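Local coordinates for D-3-phosphoglycerate dehydrogenase (Sulfolobus tokodaii, PDB 2EKL), which probably oxidises 3-phosphoglycerate with NAD as cofactor, as a D-isomer specific 2-hydroxyacid dehydrogenase, at residues Y216-E220 against K240-Y245. Sequence-based numbering, arbitrary orientation.
Sequences YPQFE and KALLDY
Phe219 and Tyr245 meet at the tight, buried end of this contact. Phe219 CB sits over one face of the Tyr245 ring, 3.5 Å from its centroid, a CH-pi contact displaced toward the rim. The two ring planes are close to parallel but offset, with little of one ring lying over the other. Beyond its CB, the Phe219 ring lies against Ala241 and Leu242: CZ reaches Leu242 CA at 3.6 Å, and CE1 meets Leu242 CD1. Ala241 CB is shared, touching Phe219 CD2 and also lying over a face of the Tyr216 ring, 3.4 Å from Tyr216 CE2.

Tyr216 and Glu220 form the looser, solvent-facing side, where hydroxyls and carboxylates do the joining. Tyr216 OH donates to the anti lone pair of Asp244 OD2 at 3.1 Å. A shorter bond runs from Tyr245 OH to Glu220 OE1, 2.6 Å, arriving on the anti side and 21° out of the carboxylate plane. Glu220 reaches it with CG anti to the backbone N (chi1 -167°) and a bend at chi2 that turns the carboxylate back to the hydroxyl. A leucine in place of Tyr245 would probably leave Glu220 without this donor and Phe219 CB without the ring face it packs on.

The side chain of Phe219 is about 14 Å from the bound NAD. The axes of segments 216-220 and 240-245 approach to 10.0 Å and cross at -28°; the helices they lie on follow strands 199-202 and 226-230, adjacent in the parallel sheet. Such side-by-side packing of successive helices on one sheet face is typical of the Rossmann-type NAD-binding domain.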
ATOM      1  N   TYR A 216     -20.984 -17.425   7.107  1.00 21.31           N
ATOM      2  CA  TYR A 216     -20.716 -17.820   8.484  1.00 20.45           C
ATOM      3  C   TYR A 216     -19.741 -18.971   8.705  1.00 20.69           C
ATOM      4  O   TYR A 216     -18.836 -18.862   9.529  1.00 20.52           O
ATOM      5  CB  TYR A 216     -22.029 -18.095   9.222  1.00 22.37           C
ATOM      6  CG  TYR A 216     -22.579 -16.854   9.884  1.00 21.41           C
ATOM      7  CD1 TYR A 216     -22.074 -16.426  11.113  1.00 22.26           C
ATOM      8  CD2 TYR A 216     -23.552 -16.071   9.262  1.00 22.32           C
ATOM      9  CE1 TYR A 216     -22.518 -15.252  11.705  1.00 22.83           C
ATOM     10  CE2 TYR A 216     -24.006 -14.894   9.849  1.00 22.24           C
ATOM     11  CZ  TYR A 216     -23.484 -14.489  11.068  1.00 22.57           C
ATOM     12  OH  TYR A 216     -23.912 -13.320  11.649  1.00 24.73           O
ATOM     13  N   PRO A 217     -19.910 -20.094   7.986  1.00 21.20           N
ATOM     14  CA  PRO A 217     -18.986 -21.219   8.179  1.00 20.17           C
ATOM     15  C   PRO A 217     -17.538 -20.843   7.876  1.00 20.23           C
ATOM     16  O   PRO A 217     -16.615 -21.263   8.576  1.00 18.85           O
ATOM     17  CB  PRO A 217     -19.521 -22.275   7.217  1.00 20.37           C
ATOM     18  CG  PRO A 217     -20.992 -21.960   7.146  1.00 22.24           C
ATOM     19  CD  PRO A 217     -20.979 -20.452   7.040  1.00 19.15           C
ATOM     20  N   GLN A 218     -17.350 -20.047   6.827  1.00 19.44           N
ATOM     21  CA  GLN A 218     -16.019 -19.614   6.420  1.00 18.28           C
ATOM     22  C   GLN A 218     -15.400 -18.687   7.463  1.00 18.37           C
ATOM     23  O   GLN A 218     -14.216 -18.799   7.771  1.00 18.46           O
ATOM     24  CB  GLN A 218     -16.082 -18.906   5.060  1.00 18.82           C
ATOM     25  CG  GLN A 218     -16.474 -19.805   3.881  1.00 19.90           C
ATOM     26  CD  GLN A 218     -17.914 -20.293   3.951  1.00 19.60           C
ATOM     27  OE1 GLN A 218     -18.838 -19.511   4.173  1.00 19.36           O
ATOM     28  NE2 GLN A 218     -18.110 -21.589   3.745  1.00 21.48           N
ATOM     29  N   PHE A 219     -16.196 -17.769   8.002  1.00 17.01           N
ATOM     30  CA  PHE A 219     -15.699 -16.855   9.027  1.00 18.25           C
ATOM     31  C   PHE A 219     -15.262 -17.642  10.262  1.00 18.12           C
ATOM     32  O   PHE A 219     -14.273 -17.304  10.909  1.00 17.04           O
ATOM     33  CB  PHE A 219     -16.787 -15.850   9.426  1.00 17.27           C
ATOM     34  CG  PHE A 219     -16.819 -14.613   8.572  1.00 17.90           C
ATOM     35  CD1 PHE A 219     -15.816 -13.651   8.676  1.00 17.01           C
ATOM     36  CD2 PHE A 219     -17.844 -14.412   7.655  1.00 18.38           C
ATOM     37  CE1 PHE A 219     -15.832 -12.510   7.879  1.00 18.96           C
ATOM     38  CE2 PHE A 219     -17.871 -13.270   6.847  1.00 18.80           C
ATOM     39  CZ  PHE A 219     -16.862 -12.318   6.961  1.00 18.21           C
ATOM     40  N   GLU A 220     -16.005 -18.695  10.588  1.00 17.73           N
ATOM     41  CA  GLU A 220     -15.677 -19.506  11.754  1.00 20.04           C
ATOM     42  C   GLU A 220     -14.355 -20.250  11.557  1.00 18.86           C
ATOM     43  O   GLU A 220     -13.590 -20.434  12.504  1.00 20.15           O
ATOM     44  CB  GLU A 220     -16.809 -20.502  12.028  1.00 22.39           C
ATOM     45  CG  GLU A 220     -16.744 -21.182  13.390  1.00 25.96           C
ATOM     46  CD  GLU A 220     -16.718 -20.190  14.544  1.00 28.68           C
ATOM     47  OE1 GLU A 220     -17.510 -19.225  14.526  1.00 28.46           O
ATOM     48  OE2 GLU A 220     -15.907 -20.379  15.475  1.00 32.39           O
ATOM     49  N   LYS A 240     -23.319  -8.940   7.051  1.00 18.02           N
ATOM     50  CA  LYS A 240     -23.816  -9.038   8.410  1.00 18.82           C
ATOM     51  C   LYS A 240     -22.936  -9.985   9.226  1.00 18.07           C
ATOM     52  O   LYS A 240     -22.656  -9.727  10.395  1.00 18.77           O
ATOM     53  CB  LYS A 240     -25.276  -9.492   8.390  1.00 17.41           C
ATOM     54  CG  LYS A 240     -26.184  -8.449   7.745  1.00 19.75           C
ATOM     55  CD  LYS A 240     -27.606  -8.956   7.526  1.00 21.22           C
ATOM     56  CE  LYS A 240     -28.470  -7.870   6.903  1.00 22.50           C
ATOM     57  NZ  LYS A 240     -29.862  -8.333   6.658  1.00 24.84           N
ATOM     58  N   ALA A 241     -22.484 -11.068   8.603  1.00 17.96           N
ATOM     59  CA  ALA A 241     -21.610 -12.009   9.289  1.00 17.61           C
ATOM     60  C   ALA A 241     -20.290 -11.287   9.573  1.00 16.56           C
ATOM     61  O   ALA A 241     -19.703 -11.441  10.642  1.00 17.33           O
ATOM     62  CB  ALA A 241     -21.363 -13.239   8.412  1.00 17.30           C
ATOM     63  N   LEU A 242     -19.834 -10.492   8.607  1.00 16.88           N
ATOM     64  CA  LEU A 242     -18.589  -9.742   8.761  1.00 17.46           C
ATOM     65  C   LEU A 242     -18.655  -8.821   9.974  1.00 16.93           C
ATOM     66  O   LEU A 242     -17.756  -8.812  10.810  1.00 16.66           O
ATOM     67  CB  LEU A 242     -18.312  -8.905   7.505  1.00 18.94           C
ATOM     68  CG  LEU A 242     -17.101  -7.969   7.569  1.00 18.56           C
ATOM     69  CD1 LEU A 242     -15.811  -8.776   7.696  1.00 19.72           C
ATOM     70  CD2 LEU A 242     -17.077  -7.104   6.311  1.00 20.11           C
ATOM     71  N   LEU A 243     -19.723  -8.036  10.069  1.00 17.47           N
ATOM     72  CA  LEU A 243     -19.881  -7.118  11.189  1.00 18.93           C
ATOM     73  C   LEU A 243     -19.868  -7.896  12.502  1.00 19.01           C
ATOM     74  O   LEU A 243     -19.270  -7.469  13.489  1.00 19.78           O
ATOM     75  CB  LEU A 243     -21.196  -6.340  11.047  1.00 19.53           C
ATOM     76  CG  LEU A 243     -21.552  -5.366  12.177  1.00 20.83           C
ATOM     77  CD1 LEU A 243     -20.465  -4.314  12.331  1.00 21.19           C
ATOM     78  CD2 LEU A 243     -22.884  -4.707  11.865  1.00 20.94           C
ATOM     79  N   ASP A 244     -20.526  -9.049  12.498  1.00 20.97           N
ATOM     80  CA  ASP A 244     -20.600  -9.912  13.670  1.00 21.19           C
ATOM     81  C   ASP A 244     -19.194 -10.297  14.123  1.00 21.65           C
ATOM     82  O   ASP A 244     -18.835 -10.141  15.296  1.00 19.73           O
ATOM     83  CB  ASP A 244     -21.408 -11.169  13.320  1.00 24.46           C
ATOM     84  CG  ASP A 244     -21.706 -12.039  14.527  1.00 27.26           C
ATOM     85  OD1 ASP A 244     -21.257 -11.700  15.643  1.00 28.92           O
ATOM     86  OD2 ASP A 244     -22.397 -13.068  14.356  1.00 28.18           O
ATOM     87  N   TYR A 245     -18.391 -10.791  13.186  1.00 19.87           N
ATOM     88  CA  TYR A 245     -17.035 -11.212  13.501  1.00 19.02           C
ATOM     89  C   TYR A 245     -16.056 -10.078  13.786  1.00 18.85           C
ATOM     90  O   TYR A 245     -15.030 -10.293  14.431  1.00 19.51           O
ATOM     91  CB  TYR A 245     -16.519 -12.132  12.393  1.00 18.53           C
ATOM     92  CG  TYR A 245     -17.062 -13.534  12.532  1.00 19.38           C
ATOM     93  CD1 TYR A 245     -16.425 -14.471  13.350  1.00 21.72           C
ATOM     94  CD2 TYR A 245     -18.245 -13.910  11.900  1.00 21.17           C
ATOM     95  CE1 TYR A 245     -16.959 -15.748  13.537  1.00 22.18           C
ATOM     96  CE2 TYR A 245     -18.790 -15.186  12.081  1.00 23.86           C
ATOM     97  CZ  TYR A 245     -18.139 -16.096  12.901  1.00 23.58           C
ATOM     98  OH  TYR A 245     -18.665 -17.353  13.079  1.00 25.58           O
TER